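PDB 3PJV: cyclic dimeric GMP binding protein, which probably relays cytoplasmic cyclic di-GMP signals across the inner membrane to its periplasmic domain, which controls proteolysis by the periplasmic protease LapG. Local coordinates for residues A[77-82]-A[119-124]. Sequence-based numbering, arbitrary orientation.
Sequences AVTNVP and ALAKLW
A proline-tryptophan CH-pi contact pins the connection between strand 68-73 and helix 83-89 to the C-terminal helix 117-128 of the LapD/MoxY periplasmic domain. Pro82, the last residue before helix 83-89, lays CD over one face of the Trp124 indole, 3.5 Å from the centroid of the six-membered ring and only 8° off its normal. CG of the same proline comes to 3.6 Å from Trp124 CH2, at the rim of the benzo ring. Trp124 has CG anti to its backbone N (chi1 177°), beside the carbonyl carbon, and from there the indole reaches the loop. At the pyrrole part, Thr79 CG2 approaches Trp124 CD1 obliquely at 3.5 Å.

Between these two residues, Val81 slides past the tryptophan stem, its CG2 touching both Trp124 CB and Ala121 CA at 3.8 Å. Where the backbones come nearest, the small Ala121 lets Thr79 sit close to the helix. The hydroxyl of Thr79 finds its mate one turn on, hydrogen-bonding the side-chain amide of Gln125, whereas the two segments themselves meet through apolar groups. Phe85 makes an edge-to-face contact with Trp124, joining helix 83-89 to the cluster, and Val81 also packs on Val78 of the second subunit. An alanine in place of Trp124 would probably open a gap beneath Pro82 and leave the Thr79 methyl without its aromatic neighbour. On the helix side, Thr79 CB lies 3.9 Å from Ala121 CB.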
# COMPACT_ATOMS: atom_id res chain seq x y z
N ALA A 77 4.11 8.12 13.53
CA ALA A 77 2.81 8.47 14.09
C ALA A 77 1.79 8.71 13.00
O ALA A 77 2.15 8.91 11.82
CB ALA A 77 2.92 9.71 14.97
N VAL A 78 0.52 8.70 13.38
CA VAL A 78 -0.57 9.06 12.46
C VAL A 78 -0.53 10.55 12.17
O VAL A 78 -0.29 11.37 13.06
CB VAL A 78 -1.95 8.70 13.03
CG1 VAL A 78 -3.06 9.48 12.31
CG2 VAL A 78 -2.19 7.19 12.91
N THR A 79 -0.75 10.90 10.90
CA THR A 79 -0.89 12.29 10.51
C THR A 79 -2.36 12.59 10.24
O THR A 79 -2.97 12.00 9.35
CB THR A 79 -0.04 12.60 9.26
OG1 THR A 79 1.34 12.31 9.54
CG2 THR A 79 -0.18 14.06 8.86
N ASN A 80 -2.94 13.48 11.04
CA ASN A 80 -4.30 13.95 10.81
C ASN A 80 -4.30 15.15 9.87
O ASN A 80 -4.15 16.30 10.30
CB ASN A 80 -5.00 14.31 12.13
CG ASN A 80 -5.19 13.10 13.04
OD1 ASN A 80 -5.96 12.18 12.73
ND2 ASN A 80 -4.52 13.11 14.19
N VAL A 81 -4.46 14.90 8.58
CA VAL A 81 -4.43 15.96 7.58
C VAL A 81 -5.79 16.65 7.50
O VAL A 81 -6.80 15.97 7.33
CB VAL A 81 -4.09 15.35 6.20
CG1 VAL A 81 -4.07 16.42 5.13
CG2 VAL A 81 -2.76 14.59 6.27
N PRO A 82 -5.83 18.00 7.63
CA PRO A 82 -7.14 18.66 7.59
C PRO A 82 -7.84 18.47 6.26
O PRO A 82 -7.19 18.44 5.21
CB PRO A 82 -6.80 20.15 7.79
CG PRO A 82 -5.45 20.16 8.44
CD PRO A 82 -4.74 18.95 7.87
N ALA A 119 0.10 9.52 0.61
CA ALA A 119 0.54 10.64 -0.21
C ALA A 119 0.15 11.98 0.43
O ALA A 119 0.97 12.90 0.55
CB ALA A 119 -0.05 10.51 -1.61
N LEU A 120 -1.10 12.09 0.85
CA LEU A 120 -1.57 13.33 1.48
C LEU A 120 -0.82 13.62 2.77
O LEU A 120 -0.49 14.77 3.06
CB LEU A 120 -3.08 13.26 1.73
CG LEU A 120 -3.91 13.36 0.45
CD1 LEU A 120 -5.33 12.86 0.69
CD2 LEU A 120 -3.89 14.80 -0.07
N ALA A 121 -0.56 12.57 3.56
CA ALA A 121 0.19 12.74 4.80
C ALA A 121 1.57 13.32 4.52
O ALA A 121 2.01 14.23 5.21
CB ALA A 121 0.31 11.44 5.58
N LYS A 122 2.25 12.79 3.51
CA LYS A 122 3.58 13.29 3.16
C LYS A 122 3.55 14.73 2.66
O LYS A 122 4.44 15.54 2.99
CB LYS A 122 4.22 12.36 2.13
CG LYS A 122 4.62 11.02 2.71
CD LYS A 122 4.89 10.00 1.62
CE LYS A 122 5.94 10.49 0.63
NZ LYS A 122 6.19 9.44 -0.40
N LEU A 123 2.54 15.07 1.86
CA LEU A 123 2.40 16.42 1.34
C LEU A 123 2.17 17.41 2.47
O LEU A 123 2.74 18.50 2.48
CB LEU A 123 1.26 16.49 0.32
CG LEU A 123 1.59 15.91 -1.05
CD1 LEU A 123 0.32 15.72 -1.86
CD2 LEU A 123 2.58 16.80 -1.78
N TRP A 124 1.34 17.01 3.43
CA TRP A 124 1.07 17.83 4.61
C TRP A 124 2.34 18.04 5.45
O TRP A 124 2.63 19.17 5.84
CB TRP A 124 -0.05 17.19 5.44
CG TRP A 124 -0.36 17.91 6.72
CD1 TRP A 124 -0.10 17.47 7.98
CD2 TRP A 124 -1.01 19.18 6.86
NE1 TRP A 124 -0.54 18.40 8.91
CE2 TRP A 124 -1.11 19.46 8.24
CE3 TRP A 124 -1.51 20.12 5.95
CZ2 TRP A 124 -1.68 20.63 8.73
CZ3 TRP A 124 -2.09 21.28 6.44
CH2 TRP A 124 -2.16 21.52 7.82